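Local structure of digeranylgeranylglycerophospholipid reductase (Sulfolobus acidocaldarius, 4OPC) at residues V270-L276 against S290-P296; I284-G288 against S308-A312. The protein catalyses the FAD-dependent hydrogenation of the double bonds in the geranylgeranyl chains of archaeal glycerophospholipids, giving the saturated archaeols of the membrane. One frame throughout, in Å; residues are numbered along the deposited sequence. Where two conformers were deposited one is given.

Interaction 1 (V270-L276 against S290-P296); sequences VPTRRPL and SGFTVNP. With PGT ((1S)-2-{[{[(2R)-2,3-dihydroxypropyl]oxy}(hydroxy)phosphoryl]oxy}-1-[(palmitoyloxy)methyl]ethyl stearate), chain C.
F292 and R273 form the centre of this contact: CD2 of the F292 ring sits over one face of the R273 guanidinium, 3.6 Å from R273 CZ, with the two planes 41° apart. The guanidinium of R274 lies over the opposite face, and both arginines have acidic partners, E176 for R273 and D349 for R274. R273 reaches the ring by a bend in its chain (chi3 -81°), and hydrogen bonds from NE to R274 O (2.8 Å) and from NH1 to P275 O (3.0 Å) fix its rotation. A leucine here would probably leave the carbonyls of R274 and P275 and the carboxylate of E176 without this donor, and F292 without the flat group beside CD2.

Here the end of strand 261-271 and the turn after it meet the loop that runs from strand 284-286 of the Rossmann-type FAD domain to helix 302-322. One backbone hydrogen bond joins them, L276 N to G291 O (2.9 Å, nearly straight at 170°). A water accepts from R273 N and lies 3.1 Å from V294 O, linking the two segments.

L276 CD2 meets F292 CE2 at 3.6 Å, and P271 CB packs against F292 CD1. Compact, branched V294 sets CG1 against V270 CG2 and CG2 against P271 CG (3.7 Å); V270 and V294 also touch the flavin cofactor. P296 lies against the T272 backbone, while its carbonyl O approaches lipid atom C47 at 3.3 Å.

Interaction 2 (I284-G288 against S308-A312); sequences IIVIG and SGYCA
S308 OG is held by two backbone groups: it accepts a hydrogen bond from G288 N (3.0 Å, N-H...O angle 152°) and is also hydrogen-bonded to the carbonyl O of A305, one turn earlier in its own helix. A chi1 of 71° turns OG to where it can reach A305 O while still meeting the incoming G288 amide. Serine suits the place because its short hydroxyl can accept from one backbone and donate to another.

Strand 284-286 belongs to the parallel part of the Rossmann-type sheet, beside strand 153-156, and helix 302-322 packs against it after the intervening loop. G288 follows the strand at a positive phi (64°), which favours glycine, and it touches the bound flavin cofactor.

Beyond the polar bond the packing is aliphatic. A312 CB rests on a pair of methyl groups, I285 CG2 and I287 CG2, each 3.8 Å away, and alanine's small side chain lets the helix come near the strand. I287 CG2 also lies 3.5 Å from S308 O. On the other branch of the same side chain, I287 CD1 comes to 4.1 Å from G309 CA. The two isoleucines also meet M333 of helix 332-357, and I287 reaches A17 and A21 of helix 16-25.

In the fold
Both contacts are buried, but interaction 1 lies nearer the centre of the chain, while interaction 2 lies farther from it, in the Rossmann-type sheet and its helix. They share one chain path: strand 284-286 leads into the loop 290-296, which then runs on to helix 302-322. Interaction 1 joins loops and turns through an arginine–aromatic packing, a water and proline contacts, touching both cofactor and lipid. Interaction 2 is a strand-against-helix contact, mostly methyl groups with one serine-to-amide bond. The two meet directly: T293 OG1 is 3.0 Å from G288 O, a probable hydrogen bond, T293 CG2 packs on S308 CB, and V286 CG1 touches L276 CD1. Each also touches the flavin cofactor.

Interaction 1 (V270-L276 against S290-P296)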
loop_
_atom_site.group_PDB
_atom_site.type_symbol
_atom_site.label_atom_id
_atom_site.label_comp_id
_atom_site.label_asym_id
_atom_site.label_seq_id
_atom_site.Cartn_x
_atom_site.Cartn_y
_atom_site.Cartn_z
ATOM N N VAL A 270 5.463 -4.026 -4.921
ATOM C CA VAL A 270 4.334 -3.471 -4.194
ATOM C C VAL A 270 3.152 -4.456 -4.229
ATOM O O VAL A 270 2.704 -4.878 -5.286
ATOM C CB VAL A 270 3.987 -2.032 -4.683
ATOM C CG1 VAL A 270 3.665 -2.022 -6.157
ATOM C CG2 VAL A 270 2.843 -1.415 -3.875
ATOM N N PRO A 271 2.663 -4.846 -3.051
ATOM C CA PRO A 271 1.497 -5.745 -3.052
ATOM C C PRO A 271 0.249 -5.054 -3.589
ATOM O O PRO A 271 0.106 -3.841 -3.457
ATOM C CB PRO A 271 1.326 -6.111 -1.575
ATOM C CG PRO A 271 1.949 -4.953 -0.823
ATOM C CD PRO A 271 3.059 -4.418 -1.697
ATOM N N THR A 272 -0.636 -5.812 -4.235
ATOM C CA THR A 272 -1.847 -5.233 -4.817
ATOM C C THR A 272 -3.054 -6.109 -4.529
ATOM O O THR A 272 -3.736 -6.551 -5.439
ATOM C CB THR A 272 -1.720 -5.082 -6.346
ATOM O OG1 THR A 272 -1.529 -6.375 -6.940
ATOM C CG2 THR A 272 -0.549 -4.174 -6.737
ATOM N N ARG A 273 -3.341 -6.351 -3.264
ATOM C CA ARG A 273 -4.421 -7.262 -2.885
ATOM C C ARG A 273 -5.069 -6.841 -1.572
ATOM O O ARG A 273 -4.624 -5.882 -0.921
ATOM C CB ARG A 273 -3.889 -8.694 -2.746
ATOM C CG ARG A 273 -2.663 -8.818 -1.857
ATOM C CD ARG A 273 -2.555 -10.250 -1.303
ATOM N NE ARG A 273 -3.435 -10.435 -0.148
ATOM C CZ ARG A 273 -3.501 -11.550 0.570
ATOM N NH1 ARG A 273 -4.271 -11.605 1.658
ATOM N NH2 ARG A 273 -2.791 -12.617 0.215
ATOM N N ARG A 274 -6.126 -7.560 -1.193
ATOM C CA ARG A 274 -6.732 -7.449 0.130
ATOM C C ARG A 274 -5.653 -7.607 1.213
ATOM O O ARG A 274 -4.597 -8.196 0.967
ATOM C CB ARG A 274 -7.799 -8.532 0.275
ATOM C CG ARG A 274 -7.222 -9.931 0.217
ATOM C CD ARG A 274 -8.192 -10.934 -0.423
ATOM N NE ARG A 274 -7.569 -12.254 -0.482
ATOM C CZ ARG A 274 -6.699 -12.640 -1.411
ATOM N NH1 ARG A 274 -6.336 -11.813 -2.383
ATOM N NH2 ARG A 274 -6.187 -13.863 -1.365
ATOM N N PRO A 275 -5.900 -7.085 2.422
ATOM C CA PRO A 275 -4.846 -7.209 3.441
ATOM C C PRO A 275 -4.645 -8.649 3.912
ATOM O O PRO A 275 -5.402 -9.553 3.547
ATOM C CB PRO A 275 -5.353 -6.332 4.594
ATOM C CG PRO A 275 -6.825 -6.177 4.363
ATOM C CD PRO A 275 -7.071 -6.328 2.893
ATOM N N LEU A 276 -3.603 -8.866 4.716
ATOM C CA LEU A 276 -3.444 -10.142 5.405
ATOM C C LEU A 276 -4.765 -10.511 6.059
ATOM O O LEU A 276 -5.391 -9.663 6.692
ATOM C CB LEU A 276 -2.419 -9.992 6.528
ATOM C CG LEU A 276 -0.935 -10.306 6.388
ATOM C CD1 LEU A 276 -0.330 -10.384 7.793
ATOM C CD2 LEU A 276 -0.655 -11.571 5.604
ATOM N N SER A 290 4.047 -5.154 4.629
ATOM C CA SER A 290 4.154 -6.497 5.186
ATOM C C SER A 290 2.788 -7.122 5.422
ATOM O O SER A 290 2.653 -8.335 5.359
ATOM C CB SER A 290 4.947 -6.458 6.489
ATOM O OG SER A 290 5.110 -7.772 6.991
ATOM N N GLY A 291 1.793 -6.288 5.713
ATOM C CA GLY A 291 0.423 -6.738 5.902
ATOM C C GLY A 291 -0.459 -6.525 4.684
ATOM O O GLY A 291 -1.681 -6.637 4.780
ATOM N N PHE A 292 0.156 -6.191 3.554
ATOM C CA PHE A 292 -0.546 -5.975 2.278
ATOM C C PHE A 292 -1.592 -4.859 2.362
ATOM O O PHE A 292 -2.726 -5.041 1.917
ATOM C CB PHE A 292 -1.205 -7.266 1.746
ATOM C CG PHE A 292 -0.307 -8.479 1.767
ATOM C CD1 PHE A 292 1.051 -8.384 1.470
ATOM C CD2 PHE A 292 -0.834 -9.726 2.091
ATOM C CE1 PHE A 292 1.857 -9.498 1.475
ATOM C CE2 PHE A 292 -0.022 -10.846 2.118
ATOM C CZ PHE A 292 1.321 -10.733 1.817
ATOM N N THR A 293 -1.211 -3.700 2.885
ATOM C CA THR A 293 -2.164 -2.592 3.050
ATOM C C THR A 293 -2.411 -1.694 1.809
ATOM O O THR A 293 -3.214 -0.765 1.842
ATOM C CB THR A 293 -1.806 -1.746 4.281
ATOM O OG1 THR A 293 -0.429 -1.346 4.205
ATOM C CG2 THR A 293 -2.009 -2.559 5.551
ATOM N N VAL A 294 -1.778 -2.010 0.699
ATOM C CA VAL A 294 -1.799 -1.134 -0.462
ATOM C C VAL A 294 -3.132 -1.199 -1.214
ATOM O O VAL A 294 -3.724 -2.281 -1.356
ATOM C CB VAL A 294 -0.670 -1.550 -1.395
ATOM C CG1 VAL A 294 -0.659 -0.706 -2.665
ATOM C CG2 VAL A 294 0.663 -1.443 -0.661
ATOM N N ASN A 295 -3.607 -0.049 -1.689
ATOM C CA ASN A 295 -4.795 0.002 -2.551
ATOM C C ASN A 295 -4.579 -0.830 -3.829
ATOM O O ASN A 295 -3.656 -0.561 -4.600
ATOM C CB ASN A 295 -5.078 1.453 -2.929
ATOM C CG ASN A 295 -6.386 1.619 -3.649
ATOM O OD1 ASN A 295 -6.557 1.147 -4.784
ATOM N ND2 ASN A 295 -7.329 2.293 -3.007
ATOM N N PRO A 296 -5.410 -1.859 -4.057
ATOM C CA PRO A 296 -5.135 -2.747 -5.199
ATOM C C PRO A 296 -5.344 -2.126 -6.581
ATOM O O PRO A 296 -4.805 -2.649 -7.557
ATOM C CB PRO A 296 -6.128 -3.909 -4.998
ATOM C CG PRO A 296 -6.400 -3.898 -3.515
ATOM C CD PRO A 296 -6.378 -2.448 -3.114
HETATM C C48 PGT C . -3.817 -2.009 -11.955
HETATM C C47 PGT C . -3.448 -2.589 -10.605
HETATM C C46 PGT C . -1.989 -2.302 -10.317
HETATM C C45 PGT C . -1.743 -0.808 -10.404
HETATM C C44 PGT C . -0.559 -0.413 -9.548
HETATM C C43 PGT C . 0.639 -0.109 -10.428
HETATM C C42 PGT C . 1.842 0.116 -9.539
HETATM C C41 PGT C . 1.609 1.387 -8.762
HETATM C C40 PGT C . 2.925 2.025 -8.394
HETATM C C39 PGT C . 2.686 3.515 -8.296
HETATM C C38 PGT C . 1.595 3.785 -7.291
HETATM C C37 PGT C . 1.249 5.254 -7.334
HETATM C C36 PGT C . 0.236 5.528 -6.250
HETATM C C35 PGT C . -0.401 6.885 -6.445
HETATM C C34 PGT C . -1.366 7.140 -5.303
HETATM C C33 PGT C . -2.275 8.314 -5.594
HETATM C C32 PGT C . -2.549 9.114 -4.335
HETATM C C31 PGT C . -3.626 8.484 -3.466
HETATM O O31 PGT C . -3.364 8.265 -2.298
HETATM O O2 PGT C . -4.903 8.141 -3.977
HETATM C C2 PGT C . -5.968 9.031 -3.697
HETATM C C1 PGT C . -6.561 8.841 -2.316
HETATM O O3P PGT C . -5.815 8.068 -1.396
HETATM P P PGT C . -6.456 6.719 -0.861
HETATM O O1P PGT C . -7.103 6.089 -2.075
HETATM O O2P PGT C . -5.406 5.787 -0.274
HETATM O O4P PGT C . -7.570 6.960 0.250
HETATM C C4 PGT C . -8.156 8.224 0.486
HETATM C C5 PGT C . -9.270 8.127 1.503
HETATM O O5 PGT C . -8.983 8.968 2.597
HETATM C C6 PGT C . -9.404 6.697 1.972
HETATM O O6 PGT C . -8.937 6.552 3.294
HETATM C C3 PGT C . -7.144 8.810 -4.631
HETATM O O3 PGT C . -6.858 9.113 -5.975
HETATM C C11 PGT C . -7.551 8.279 -6.875
HETATM O O11 PGT C . -8.728 8.041 -6.694
HETATM C C12 PGT C . -6.827 7.673 -8.059
HETATM C C13 PGT C . -7.814 7.225 -9.116
HETATM C C14 PGT C . -7.053 6.604 -10.269
HETATM C C15 PGT C . -7.051 5.095 -10.142
HETATM C C16 PGT C . -6.413 4.469 -11.365
HETATM C C17 PGT C . -7.337 3.397 -11.901
HETATM C C18 PGT C . -6.901 2.963 -13.285
HETATM C C19 PGT C . -7.993 2.128 -13.925
HETATM C C20 PGT C . -9.183 2.991 -14.297
HETATM C C21 PGT C . -9.452 2.873 -15.783
HETATM C C22 PGT C . -10.933 3.010 -16.067
HETATM C C23 PGT C . -11.244 2.307 -17.371
HETATM C C24 PGT C . -12.741 2.178 -17.553
HETATM C C25 PGT C . -13.101 0.732 -17.816
HETATM C C26 PGT C . -14.159 0.282 -16.830
HETATM O O HOH W 1 -1.950 -4.818 -1.002
#

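Interaction 2 (I284-G288 against S308-A312)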
loop_
_atom_site.group_PDB
_atom_site.type_symbol
_atom_site.label_atom_id
_atom_site.label_comp_id
_atom_site.label_asym_id
_atom_site.label_seq_id
_atom_site.Cartn_x
_atom_site.Cartn_y
_atom_site.Cartn_z
ATOM N N ILE A 284 1.822 -10.190 18.357
ATOM C CA ILE A 284 2.297 -9.553 17.123
ATOM C C ILE A 284 1.174 -8.911 16.321
ATOM O O ILE A 284 0.065 -9.458 16.219
ATOM C CB ILE A 284 3.068 -10.557 16.244
ATOM C CG1 ILE A 284 3.609 -9.881 14.985
ATOM C CG2 ILE A 284 2.203 -11.791 15.921
ATOM C CD1 ILE A 284 4.626 -10.731 14.218
ATOM N N ILE A 285 1.471 -7.741 15.768
ATOM C CA ILE A 285 0.612 -7.079 14.786
ATOM C C ILE A 285 1.463 -6.783 13.560
ATOM O O ILE A 285 2.645 -6.434 13.694
ATOM C CB ILE A 285 0.003 -5.787 15.357
ATOM C CG1 ILE A 285 -1.115 -6.129 16.346
ATOM C CG2 ILE A 285 -0.494 -4.848 14.231
ATOM C CD1 ILE A 285 -1.635 -4.914 17.109
ATOM N N VAL A 286 0.878 -6.936 12.370
ATOM C CA VAL A 286 1.560 -6.680 11.112
ATOM C C VAL A 286 0.915 -5.491 10.413
ATOM O O VAL A 286 -0.313 -5.397 10.346
ATOM C CB VAL A 286 1.466 -7.922 10.205
ATOM C CG1 VAL A 286 2.202 -7.686 8.892
ATOM C CG2 VAL A 286 2.025 -9.136 10.928
ATOM N N ILE A 287 1.740 -4.577 9.901
ATOM C CA ILE A 287 1.240 -3.349 9.281
ATOM C C ILE A 287 1.977 -3.024 7.980
ATOM O O ILE A 287 3.008 -3.635 7.656
ATOM C CB ILE A 287 1.301 -2.140 10.246
ATOM C CG1 ILE A 287 2.746 -1.840 10.646
ATOM C CG2 ILE A 287 0.442 -2.379 11.484
ATOM C CD1 ILE A 287 2.887 -0.563 11.467
ATOM N N GLY A 288 1.445 -2.069 7.223
ATOM C CA GLY A 288 2.084 -1.631 5.994
ATOM C C GLY A 288 2.164 -2.698 4.915
ATOM O O GLY A 288 1.350 -3.639 4.879
ATOM N N SER A 308 -2.810 1.826 8.950
ATOM C CA SER A 308 -2.483 0.604 9.676
ATOM C C SER A 308 -1.672 0.886 10.954
ATOM O O SER A 308 -1.878 0.214 11.953
ATOM C CB SER A 308 -1.822 -0.446 8.757
ATOM O OG SER A 308 -0.498 -0.085 8.381
ATOM N N GLY A 309 -0.798 1.892 10.934
ATOM C CA GLY A 309 -0.068 2.263 12.136
ATOM C C GLY A 309 -0.988 2.819 13.205
ATOM O O GLY A 309 -0.818 2.532 14.402
ATOM N N TYR A 310 -1.942 3.647 12.787
ATOM C CA TYR A 310 -2.981 4.161 13.667
ATOM C C TYR A 310 -3.762 3.015 14.320
ATOM O O TYR A 310 -3.962 3.009 15.533
ATOM C CB TYR A 310 -3.897 5.110 12.878
ATOM C CG TYR A 310 -5.230 5.434 13.522
ATOM C CD1 TYR A 310 -5.365 6.517 14.368
ATOM C CD2 TYR A 310 -6.360 4.664 13.249
ATOM C CE1 TYR A 310 -6.587 6.817 14.952
ATOM C CE2 TYR A 310 -7.579 4.953 13.823
ATOM C CZ TYR A 310 -7.685 6.031 14.676
ATOM O OH TYR A 310 -8.899 6.330 15.253
ATOM N N CYS A 311 -4.193 2.046 13.522
ATOM C CA CYS A 311 -4.983 0.944 14.069
ATOM C C CYS A 311 -4.142 0.073 14.987
ATOM O O CYS A 311 -4.638 -0.434 15.992
ATOM C CB CYS A 311 -5.572 0.089 12.946
ATOM S SG CYS A 311 -6.931 0.900 12.036
ATOM N N ALA A 312 -2.867 -0.104 14.651
ATOM C CA ALA A 312 -1.987 -0.875 15.515
ATOM C C ALA A 312 -1.828 -0.214 16.871
ATOM O O ALA A 312 -1.895 -0.879 17.907
ATOM C CB ALA A 312 -0.632 -1.069 14.861
#